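Local coordinates for protein alpha-glucosidase ([Eubacterium] rectale, PDB 6PNR) that probably hydrolyses alpha-linked sulfoquinovosides derived from sulfolipid, acting as a family 31 glycoside hydrolase with a TIM-barrel catalytic domain, at residues 168-173 / 179-184; 208-213 / 225-230; 520-525 / 532-537. All blocks are in the same frame, centred on the assembly; numbering follows the deposited sequence.

Contact 1. Residues 168-173 / 179-184; sequences PQPTFV and YLHVDS
A beta hairpin in the N-terminal beta sandwich of this family 31 enzyme brings Thr171 opposite His181 and Phe172 opposite Leu180, its two arms running antiparallel at 173°. The hydrogen-bonded pair Phe172–Leu180 ties the strands twice: Phe172 N gives to Leu180 O at 3.1 Å, and Leu180 N gives to Phe172 O at 3.0 Å. A third backbone bond, from Val182 N to Pro170 O (3.0 Å), holds the strand just where the inverse gamma turn centred on Pro170 bends it. Proline suits that corner: its fixed phi fits the turn, and its CB packs against CB of Val182.

On one face, Phe172 brings ring atom CE1 to 4.0 Å from Leu180 CB. Both side chains are large and apolar, as the sandwich interior asks, and they press on Leu200 of the opposing sheet; Phe172 also meets Phe192 edge-to-face. The other face carries Thr171, Val173, Tyr179 and His181, and lies under helix 217-228. There CG2 of Val173 rests on CB of Tyr179, whose hydroxyl hydrogen-bonds Glu212 and Arg210.

Three polar side chains here, Gln169, Thr171 and His181, are linked to one another. Thr171 sets OG1 beside its own backbone N and anti to the carbonyl carbon (chi1 -42°), which lets OG1 meet the imidazole of His181 on the neighbouring strand. Gln169 NE2 donates to Thr171 OG1 at 2.8 Å, the oxygen lying close to the amide plane of Gln169. Thr171 OG1 also hydrogen-bonds His181 ND1 at 2.8 Å, near the ring plane, where either atom could be the donor.

Contact 2. Residues 208-213 / 225-230; sequences QIRIEC and TTYFGR
Strand 208-213 runs fully extended past the last turn of helix 217-228, and Arg210 spans the gap to Tyr227 just before Gly229 leaves helical geometry with a positive phi of 130°. A residue with a CB would collide there with the preceding carbonyl, so glycine fits. Arg210 is stretched from CG to NE, its CG anti to the backbone N (chi1 180°), and Tyr227 projects toward it from the helix; the two side chains slide past each other in opposite directions.

Their flat ends are stacked, the guanidinium and ring planes only 6° apart. CZ of Arg210 lies 3.4 Å from CD1 of Tyr227 and 3.9 Å from the ring centroid, an off-centre cation-pi contact, while the methylene CD lies squarely over the ring, 3.6 Å from its centroid, as a CH-pi contact. Arginine thus uses both its charge and its aliphatic stem on one aromatic face.

Beside the stack, Arg210 NH2 forms a salt bridge with Glu212 OE1 at 3.2 Å, tilted out of the guanidinium plane, and Arg210 NE bonds to the hydroxyl of Tyr179. Stacking occupies a face of the guanidinium and leaves its N-H groups for these partners, so one cation joins sheet to helix while the nearby carboxylate probably balances its charge.

Contact 3. Residues 520-525 / 532-537; sequences MRTHEG and FQYYDD. With 9VH ([(3~{S},4~{R},5~{R})-4,5-bis(oxidanyl)piperidin-3-yl]methanesulfonic acid), chain C.
This is a buried, mainly polar contact in the loop following strand 521-522 of the catalytic TIM barrel, beside the ligand pocket, where the chain folds back and Glu524 is gripped by Gln533 and Tyr535. Two hydrogen bonds cross it. Gln533 NE2 gives to the backbone O of Glu524 at 3.0 Å, arriving in the carbonyl plane on a lone pair, with the oxygen also close to the amide plane. The Gln533 chain bends at chi2 (-65°), which turns its amide to the Glu524 carbonyl; a long side chain with an N-H near its end suits the place.

The second bond runs from Tyr535 OH to Glu524 OE2, short at 2.5 Å. The hydroxyl comes from above the carboxylate plane, and the carboxylate and ring planes stand 60° apart. Arg252 completes the cluster, forming a salt bridge to OE2 and bonding to the Tyr535 hydroxyl, while Gln247 holds OE1. With an alanine here in place of Glu524, Arg252 would probably lose this carboxylate partner and the Tyr535 hydroxyl its acceptor.

The neighbouring His523 points its CB away from this cluster, toward the inhibitor. Its NE2 bonds to O4 and to O5 of the bound piperidine, 3.0 Å from each, with O4 at the ring edge. Glu524 anchors the loop directly behind this ligand-binding histidine, consistent with a second-shell role.

Farther back, Thr522 OG1 lies 3.9 Å from CE2 of Tyr534 and takes its strongest bond from Gly245 N. Strand 521-522 itself fits between strands 490-491 and 242-245, where it closes the barrel, and Tyr534 packs beyond it among strand 242-245, helix 504-514 and helix 538-568.

In the fold
Contacts 1 and 2 form one continuous piece of the sandwich, their centres 9 Å apart. Strands 178-182 and 208-213 are neighbours in the same sheet, joined by His181 N and Arg210 O at 2.8 Å. Helix 217-228 lies across both contacts: Phe228, next to the stacked tyrosine of contact 2, brings CZ to 3.5 Å from His181 ND1 of contact 1. Contact 3 belongs to the barrel, on the opposite side of the chain's centre, with its centre 37 Å from that of contact 1 and 39 Å from that of contact 2. Of the three, contact 3 alone holds a residue of the inhibitor pocket, which Gln273, Arg286 and Trp289 help complete.

Contact 1. Residues 168-173 / 179-184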
loop_
_atom_site.group_PDB
_atom_site.type_symbol
_atom_site.label_atom_id
_atom_site.label_comp_id
_atom_site.label_asym_id
_atom_site.label_seq_id
_atom_site.Cartn_x
_atom_site.Cartn_y
_atom_site.Cartn_z
ATOM N N PRO A 168 3.601 -19.876 6.108
ATOM C CA PRO A 168 4.682 -19.134 6.761
ATOM C C PRO A 168 5.149 -19.889 7.997
ATOM O O PRO A 168 4.469 -20.785 8.500
ATOM C CB PRO A 168 4.013 -17.798 7.139
ATOM C CG PRO A 168 2.557 -18.167 7.403
ATOM C CD PRO A 168 2.269 -19.472 6.625
ATOM N N GLN A 169 6.346 -19.524 8.474
ATOM C CA GLN A 169 6.788 -20.139 9.716
ATOM C C GLN A 169 7.747 -19.188 10.412
ATOM O O GLN A 169 8.587 -18.572 9.743
ATOM C CB GLN A 169 7.470 -21.501 9.479
ATOM C CG GLN A 169 7.569 -22.360 10.732
ATOM C CD GLN A 169 8.165 -23.735 10.477
ATOM O OE1 GLN A 169 7.613 -24.535 9.719
ATOM N NE2 GLN A 169 9.307 -24.014 11.109
ATOM N N PRO A 170 7.644 -19.035 11.734
ATOM C CA PRO A 170 8.556 -18.138 12.450
ATOM C C PRO A 170 9.891 -18.813 12.745
ATOM O O PRO A 170 10.271 -19.019 13.900
ATOM C CB PRO A 170 7.758 -17.817 13.721
ATOM C CG PRO A 170 7.050 -19.133 14.013
ATOM C CD PRO A 170 6.631 -19.624 12.640
ATOM N N THR A 171 10.615 -19.152 11.676
ATOM C CA THR A 171 11.842 -19.938 11.722
ATOM C C THR A 171 12.711 -19.482 10.559
ATOM O O THR A 171 12.210 -19.365 9.434
ATOM C CB THR A 171 11.533 -21.433 11.580
ATOM O OG1 THR A 171 10.370 -21.761 12.361
ATOM C CG2 THR A 171 12.727 -22.296 12.016
ATOM N N PHE A 172 13.993 -19.228 10.805
ATOM C CA PHE A 172 14.893 -18.940 9.700
ATOM C C PHE A 172 16.246 -19.607 9.937
ATOM O O PHE A 172 16.591 -19.992 11.056
ATOM C CB PHE A 172 15.059 -17.424 9.466
ATOM C CG PHE A 172 15.862 -16.713 10.530
ATOM C CD1 PHE A 172 15.246 -16.190 11.653
ATOM C CD2 PHE A 172 17.233 -16.566 10.397
ATOM C CE1 PHE A 172 15.985 -15.537 12.636
ATOM C CE2 PHE A 172 17.975 -15.914 11.361
ATOM C CZ PHE A 172 17.355 -15.394 12.479
ATOM N N VAL A 173 16.990 -19.746 8.845
ATOM C CA VAL A 173 18.341 -20.293 8.823
ATOM C C VAL A 173 19.285 -19.168 8.431
ATOM O O VAL A 173 19.027 -18.453 7.456
ATOM C CB VAL A 173 18.456 -21.450 7.819
ATOM C CG1 VAL A 173 19.914 -21.944 7.703
ATOM C CG2 VAL A 173 17.529 -22.583 8.209
ATOM N N TYR A 179 19.947 -22.239 12.927
ATOM C CA TYR A 179 18.548 -21.900 12.728
ATOM C C TYR A 179 17.991 -21.396 14.046
ATOM O O TYR A 179 18.477 -21.761 15.123
ATOM C CB TYR A 179 17.708 -23.089 12.205
ATOM C CG TYR A 179 17.243 -24.094 13.242
ATOM C CD1 TYR A 179 16.038 -23.926 13.926
ATOM C CD2 TYR A 179 17.978 -25.240 13.493
ATOM C CE1 TYR A 179 15.608 -24.864 14.858
ATOM C CE2 TYR A 179 17.554 -26.179 14.413
ATOM C CZ TYR A 179 16.386 -25.986 15.102
ATOM O OH TYR A 179 15.986 -26.934 16.021
ATOM N N LEU A 180 16.982 -20.540 13.949
ATOM C CA LEU A 180 16.317 -19.972 15.107
ATOM C C LEU A 180 14.823 -20.147 14.909
ATOM O O LEU A 180 14.295 -19.831 13.836
ATOM C CB LEU A 180 16.674 -18.483 15.290
ATOM C CG LEU A 180 16.097 -17.702 16.479
ATOM C CD1 LEU A 180 16.968 -16.493 16.764
ATOM C CD2 LEU A 180 14.669 -17.253 16.241
ATOM N N HIS A 181 14.150 -20.638 15.937
ATOM C CA HIS A 181 12.715 -20.860 15.918
ATOM C C HIS A 181 12.083 -20.108 17.077
ATOM O O HIS A 181 12.586 -20.169 18.205
ATOM C CB HIS A 181 12.374 -22.350 16.039
ATOM C CG HIS A 181 10.904 -22.611 16.100
ATOM N ND1 HIS A 181 10.051 -22.254 15.077
ATOM C CD2 HIS A 181 10.128 -23.155 17.069
ATOM C CE1 HIS A 181 8.811 -22.581 15.407
ATOM N NE2 HIS A 181 8.832 -23.135 16.609
ATOM N N VAL A 182 10.988 -19.401 16.803
ATOM C CA VAL A 182 10.176 -18.780 17.840
ATOM C C VAL A 182 8.964 -19.673 18.065
ATOM O O VAL A 182 8.151 -19.870 17.152
ATOM C CB VAL A 182 9.746 -17.352 17.457
ATOM C CG1 VAL A 182 8.935 -16.709 18.594
ATOM C CG2 VAL A 182 10.962 -16.490 17.106
ATOM N N ASP A 183 8.825 -20.188 19.286
ATOM C CA ASP A 183 7.775 -21.148 19.627
ATOM C C ASP A 183 6.479 -20.391 19.899
ATOM O O ASP A 183 6.046 -20.198 21.038
ATOM C CB ASP A 183 8.200 -21.994 20.822
ATOM C CG ASP A 183 7.255 -23.162 21.095
ATOM O OD1 ASP A 183 6.234 -23.308 20.390
ATOM O OD2 ASP A 183 7.546 -23.948 22.024
ATOM N N SER A 184 5.834 -19.963 18.819
ATOM C CA SER A 184 4.589 -19.216 18.933
ATOM C C SER A 184 3.830 -19.348 17.621
ATOM O O SER A 184 4.436 -19.412 16.552
ATOM C CB SER A 184 4.854 -17.740 19.239
ATOM O OG SER A 184 3.658 -16.978 19.154
#

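Contact 2. Residues 208-213 / 225-230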
loop_
_atom_site.group_PDB
_atom_site.type_symbol
_atom_site.label_atom_id
_atom_site.label_comp_id
_atom_site.label_asym_id
_atom_site.label_seq_id
_atom_site.Cartn_x
_atom_site.Cartn_y
_atom_site.Cartn_z
ATOM N N GLN A 208 9.163 -19.454 24.083
ATOM C CA GLN A 208 10.545 -19.891 23.984
ATOM C C GLN A 208 11.101 -19.515 22.625
ATOM O O GLN A 208 10.381 -19.503 21.621
ATOM C CB GLN A 208 10.661 -21.410 24.189
ATOM C CG GLN A 208 12.060 -21.962 24.069
ATOM C CD GLN A 208 12.084 -23.488 24.053
ATOM O OE1 GLN A 208 12.128 -24.115 22.989
ATOM N NE2 GLN A 208 12.049 -24.088 25.237
ATOM N N ILE A 209 12.390 -19.203 22.608
ATOM C CA ILE A 209 13.156 -19.091 21.378
ATOM C C ILE A 209 14.234 -20.162 21.421
ATOM O O ILE A 209 14.884 -20.357 22.457
ATOM C CB ILE A 209 13.747 -17.680 21.192
ATOM C CG1 ILE A 209 12.610 -16.690 20.869
ATOM C CG2 ILE A 209 14.832 -17.681 20.095
ATOM C CD1 ILE A 209 13.034 -15.232 20.724
ATOM N N ARG A 210 14.387 -20.874 20.309
ATOM C CA ARG A 210 15.288 -22.007 20.181
ATOM C C ARG A 210 16.327 -21.685 19.119
ATOM O O ARG A 210 15.985 -21.185 18.040
ATOM C CB ARG A 210 14.496 -23.263 19.813
ATOM C CG ARG A 210 15.311 -24.503 19.649
ATOM C CD ARG A 210 14.417 -25.657 19.239
ATOM N NE ARG A 210 15.213 -26.842 18.995
ATOM C CZ ARG A 210 15.417 -27.791 19.901
ATOM N NH1 ARG A 210 14.849 -27.691 21.101
ATOM N NH2 ARG A 210 16.174 -28.842 19.600
ATOM N N ILE A 211 17.594 -21.930 19.435
ATOM C CA ILE A 211 18.699 -21.661 18.521
ATOM C C ILE A 211 19.589 -22.893 18.486
ATOM O O ILE A 211 20.001 -23.395 19.536
ATOM C CB ILE A 211 19.519 -20.431 18.946
ATOM C CG1 ILE A 211 18.618 -19.220 19.187
ATOM C CG2 ILE A 211 20.574 -20.132 17.897
ATOM C CD1 ILE A 211 19.385 -17.955 19.589
ATOM N N GLU A 212 19.897 -23.375 17.289
ATOM C CA GLU A 212 20.671 -24.597 17.166
ATOM C C GLU A 212 21.641 -24.457 16.003
ATOM O O GLU A 212 21.245 -24.025 14.917
ATOM C CB GLU A 212 19.724 -25.788 16.987
ATOM C CG GLU A 212 20.376 -27.136 16.993
ATOM C CD GLU A 212 19.401 -28.264 17.347
ATOM O OE1 GLU A 212 18.159 -28.073 17.255
ATOM O OE2 GLU A 212 19.891 -29.342 17.734
ATOM N N CYS A 213 22.908 -24.811 16.225
ATOM C CA CYS A 213 23.947 -24.631 15.215
ATOM C C CYS A 213 24.451 -25.976 14.698
ATOM O O CYS A 213 24.132 -27.042 15.222
ATOM C CB CYS A 213 25.113 -23.789 15.768
ATOM S SG CYS A 213 26.191 -24.637 17.010
ATOM N N THR A 225 15.007 -31.157 11.433
ATOM C CA THR A 225 13.955 -32.157 11.306
ATOM C C THR A 225 13.910 -33.106 12.498
ATOM O O THR A 225 12.846 -33.660 12.794
ATOM C CB THR A 225 14.131 -32.936 10.005
ATOM O OG1 THR A 225 15.458 -33.475 9.938
ATOM C CG2 THR A 225 13.911 -32.012 8.815
ATOM N N THR A 226 15.032 -33.300 13.207
ATOM C CA THR A 226 14.938 -33.959 14.509
ATOM C C THR A 226 13.979 -33.200 15.423
ATOM O O THR A 226 13.184 -33.808 16.151
ATOM C CB THR A 226 16.323 -34.083 15.156
ATOM O OG1 THR A 226 17.122 -35.002 14.398
ATOM C CG2 THR A 226 16.198 -34.604 16.603
ATOM N N TYR A 227 13.993 -31.868 15.350
ATOM C CA TYR A 227 13.120 -31.079 16.213
ATOM C C TYR A 227 11.695 -30.995 15.670
ATOM O O TYR A 227 10.732 -31.186 16.414
ATOM C CB TYR A 227 13.686 -29.666 16.403
ATOM C CG TYR A 227 12.790 -28.792 17.251
ATOM C CD1 TYR A 227 12.557 -29.098 18.587
ATOM C CD2 TYR A 227 12.164 -27.673 16.719
ATOM C CE1 TYR A 227 11.722 -28.317 19.369
ATOM C CE2 TYR A 227 11.333 -26.877 17.501
ATOM C CZ TYR A 227 11.119 -27.208 18.825
ATOM O OH TYR A 227 10.293 -26.433 19.612
ATOM N N PHE A 228 11.533 -30.676 14.383
ATOM C CA PHE A 228 10.193 -30.444 13.842
ATOM C C PHE A 228 9.512 -31.716 13.349
ATOM O O PHE A 228 8.278 -31.799 13.389
ATOM C CB PHE A 228 10.246 -29.444 12.687
ATOM C CG PHE A 228 10.535 -28.025 13.110
ATOM C CD1 PHE A 228 9.620 -27.314 13.869
ATOM C CD2 PHE A 228 11.701 -27.392 12.714
ATOM C CE1 PHE A 228 9.868 -26.001 14.244
ATOM C CE2 PHE A 228 11.956 -26.061 13.091
ATOM C CZ PHE A 228 11.035 -25.374 13.852
ATOM N N GLY A 229 10.284 -32.689 12.860
ATOM C CA GLY A 229 9.716 -33.908 12.314
ATOM C C GLY A 229 10.263 -34.276 10.952
ATOM O O GLY A 229 10.857 -33.438 10.265
ATOM N N ARG A 230 10.086 -35.536 10.555
ATOM C CA ARG A 230 10.491 -36.011 9.240
ATOM C C ARG A 230 9.316 -36.691 8.551
ATOM O O ARG A 230 8.470 -37.311 9.200
ATOM C CB ARG A 230 11.681 -36.982 9.329
ATOM C CG ARG A 230 13.013 -36.239 9.487
ATOM C CD ARG A 230 14.141 -37.128 9.918
ATOM N NE ARG A 230 15.278 -36.331 10.374
ATOM C CZ ARG A 230 16.254 -36.807 11.137
ATOM N NH1 ARG A 230 16.220 -38.073 11.521
ATOM N NH2 ARG A 230 17.254 -36.021 11.519
#

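Contact 3. Residues 520-525 / 532-537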
loop_
_atom_site.group_PDB
_atom_site.type_symbol
_atom_site.label_atom_id
_atom_site.label_comp_id
_atom_site.label_asym_id
_atom_site.label_seq_id
_atom_site.Cartn_x
_atom_site.Cartn_y
_atom_site.Cartn_z
ATOM N N MET A 520 4.583 -36.119 -9.983
ATOM C CA MET A 520 4.071 -35.445 -11.182
ATOM C C MET A 520 2.541 -35.458 -11.194
ATOM O O MET A 520 1.930 -36.528 -11.329
ATOM C CB MET A 520 4.582 -36.117 -12.460
ATOM C CG MET A 520 6.054 -35.908 -12.761
ATOM S SD MET A 520 6.503 -36.477 -14.415
ATOM C CE MET A 520 5.940 -35.097 -15.452
ATOM N N ARG A 521 1.922 -34.271 -11.106
ATOM C CA ARG A 521 0.467 -34.161 -11.064
ATOM C C ARG A 521 -0.021 -32.985 -11.910
ATOM O O ARG A 521 0.509 -31.875 -11.799
ATOM C CB ARG A 521 -0.022 -34.008 -9.613
ATOM C CG ARG A 521 -1.544 -33.931 -9.471
ATOM C CD ARG A 521 -1.953 -33.736 -7.995
ATOM N NE ARG A 521 -1.251 -32.612 -7.358
ATOM C CZ ARG A 521 -1.535 -31.334 -7.592
ATOM N NH1 ARG A 521 -2.497 -31.023 -8.454
ATOM N NH2 ARG A 521 -0.864 -30.365 -6.968
ATOM N N THR A 522 -1.035 -33.226 -12.753
ATOM C CA THR A 522 -1.638 -32.167 -13.552
ATOM C C THR A 522 -2.873 -31.625 -12.831
ATOM O O THR A 522 -3.302 -32.133 -11.792
ATOM C CB THR A 522 -2.008 -32.657 -14.968
ATOM O OG1 THR A 522 -3.106 -33.576 -14.897
ATOM C CG2 THR A 522 -0.823 -33.318 -15.664
ATOM N N HIS A 523 -3.464 -30.575 -13.395
ATOM C CA HIS A 523 -4.625 -29.952 -12.769
ATOM C C HIS A 523 -5.394 -29.229 -13.859
ATOM O O HIS A 523 -4.789 -28.504 -14.652
ATOM C CB HIS A 523 -4.176 -28.976 -11.664
ATOM C CG HIS A 523 -5.253 -28.578 -10.700
ATOM N ND1 HIS A 523 -6.582 -28.478 -11.055
ATOM C CD2 HIS A 523 -5.185 -28.218 -9.391
ATOM C CE1 HIS A 523 -7.290 -28.095 -10.005
ATOM N NE2 HIS A 523 -6.467 -27.929 -8.982
ATOM N N GLU A 524 -6.711 -29.428 -13.913
ATOM C CA GLU A 524 -7.485 -28.703 -14.921
ATOM C C GLU A 524 -7.548 -27.201 -14.630
ATOM O O GLU A 524 -7.785 -26.412 -15.555
ATOM C CB GLU A 524 -8.899 -29.302 -15.045
ATOM C CG GLU A 524 -8.912 -30.651 -15.772
ATOM C CD GLU A 524 -10.306 -31.211 -16.016
ATOM O OE1 GLU A 524 -11.275 -30.659 -15.468
ATOM O OE2 GLU A 524 -10.426 -32.213 -16.770
ATOM N N GLY A 525 -7.304 -26.779 -13.381
ATOM C CA GLY A 525 -7.411 -25.373 -13.042
ATOM C C GLY A 525 -8.848 -24.958 -12.766
ATOM O O GLY A 525 -9.778 -25.758 -12.811
ATOM N N PHE A 532 -5.822 -24.331 -21.705
ATOM C CA PHE A 532 -5.180 -25.492 -22.305
ATOM C C PHE A 532 -5.161 -26.656 -21.325
ATOM O O PHE A 532 -4.831 -26.483 -20.148
ATOM C CB PHE A 532 -3.751 -25.150 -22.721
ATOM C CG PHE A 532 -2.995 -26.311 -23.299
ATOM C CD1 PHE A 532 -3.114 -26.626 -24.638
ATOM C CD2 PHE A 532 -2.171 -27.084 -22.504
ATOM C CE1 PHE A 532 -2.417 -27.678 -25.182
ATOM C CE2 PHE A 532 -1.464 -28.163 -23.032
ATOM C CZ PHE A 532 -1.587 -28.461 -24.378
ATOM N N GLN A 533 -5.538 -27.837 -21.812
ATOM C CA GLN A 533 -5.347 -29.101 -21.101
ATOM C C GLN A 533 -4.489 -30.019 -21.954
ATOM O O GLN A 533 -4.615 -30.018 -23.179
ATOM C CB GLN A 533 -6.688 -29.789 -20.804
ATOM C CG GLN A 533 -7.752 -28.866 -20.231
ATOM C CD GLN A 533 -7.379 -28.337 -18.850
ATOM O OE1 GLN A 533 -6.467 -28.861 -18.191
ATOM N NE2 GLN A 533 -8.074 -27.292 -18.410
ATOM N N TYR A 534 -3.615 -30.804 -21.311
ATOM C CA TYR A 534 -2.715 -31.668 -22.063
ATOM C C TYR A 534 -3.459 -32.561 -23.046
ATOM O O TYR A 534 -2.937 -32.860 -24.129
ATOM C CB TYR A 534 -1.873 -32.536 -21.111
ATOM C CG TYR A 534 -2.604 -33.716 -20.472
ATOM C CD1 TYR A 534 -2.705 -34.939 -21.125
ATOM C CD2 TYR A 534 -3.169 -33.605 -19.201
ATOM C CE1 TYR A 534 -3.375 -36.020 -20.547
ATOM C CE2 TYR A 534 -3.833 -34.672 -18.611
ATOM C CZ TYR A 534 -3.920 -35.886 -19.293
ATOM O OH TYR A 534 -4.575 -36.946 -18.734
ATOM N N TYR A 535 -4.663 -33.004 -22.689
ATOM C CA TYR A 535 -5.430 -33.899 -23.548
ATOM C C TYR A 535 -6.118 -33.175 -24.702
ATOM O O TYR A 535 -6.847 -33.817 -25.463
ATOM C CB TYR A 535 -6.457 -34.671 -22.720
ATOM C CG TYR A 535 -7.307 -33.846 -21.768
ATOM C CD1 TYR A 535 -8.383 -33.097 -22.232
ATOM C CD2 TYR A 535 -7.063 -33.859 -20.402
ATOM C CE1 TYR A 535 -9.171 -32.349 -21.364
ATOM C CE2 TYR A 535 -7.840 -33.113 -19.526
ATOM C CZ TYR A 535 -8.898 -32.379 -20.001
ATOM O OH TYR A 535 -9.670 -31.652 -19.121
ATOM N N ASP A 536 -5.902 -31.865 -24.844
ATOM C CA ASP A 536 -6.422 -31.107 -25.974
ATOM C C ASP A 536 -5.597 -31.296 -27.236
ATOM O O ASP A 536 -6.082 -30.971 -28.321
ATOM C CB ASP A 536 -6.437 -29.603 -25.675
ATOM C CG ASP A 536 -7.509 -29.187 -24.668
ATOM O OD1 ASP A 536 -8.420 -29.984 -24.355
ATOM O OD2 ASP A 536 -7.417 -28.035 -24.186
ATOM N N ASP A 537 -4.358 -31.777 -27.127
ATOM C CA ASP A 537 -3.381 -31.614 -28.197
ATOM C C ASP A 537 -2.577 -32.895 -28.347
ATOM O O ASP A 537 -1.923 -33.313 -27.389
ATOM C CB ASP A 537 -2.448 -30.441 -27.883
ATOM C CG ASP A 537 -1.473 -30.147 -29.012
ATOM O OD1 ASP A 537 -1.933 -29.686 -30.083
ATOM O OD2 ASP A 537 -0.253 -30.340 -28.818
HETATM O O1 9VH C . -12.417 -24.792 -6.223
HETATM S S1 9VH C . -12.277 -25.459 -4.940
HETATM O O2 9VH C . -11.995 -24.496 -3.904
HETATM O O3 9VH C . -13.403 -26.320 -4.672
HETATM C C1 9VH C . -10.853 -26.496 -5.127
HETATM C C2 9VH C . -9.535 -25.740 -5.333
HETATM C C3 9VH C . -9.118 -25.145 -3.997
HETATM N N1 9VH C . -7.753 -24.632 -3.885
HETATM C C4 9VH C . -6.756 -25.596 -4.352
HETATM C C5 9VH C . -7.068 -26.019 -5.779
HETATM O O4 9VH C . -6.070 -26.949 -6.194
HETATM C C6 9VH C . -8.440 -26.676 -5.843
HETATM O O5 9VH C . -8.734 -27.088 -7.175
#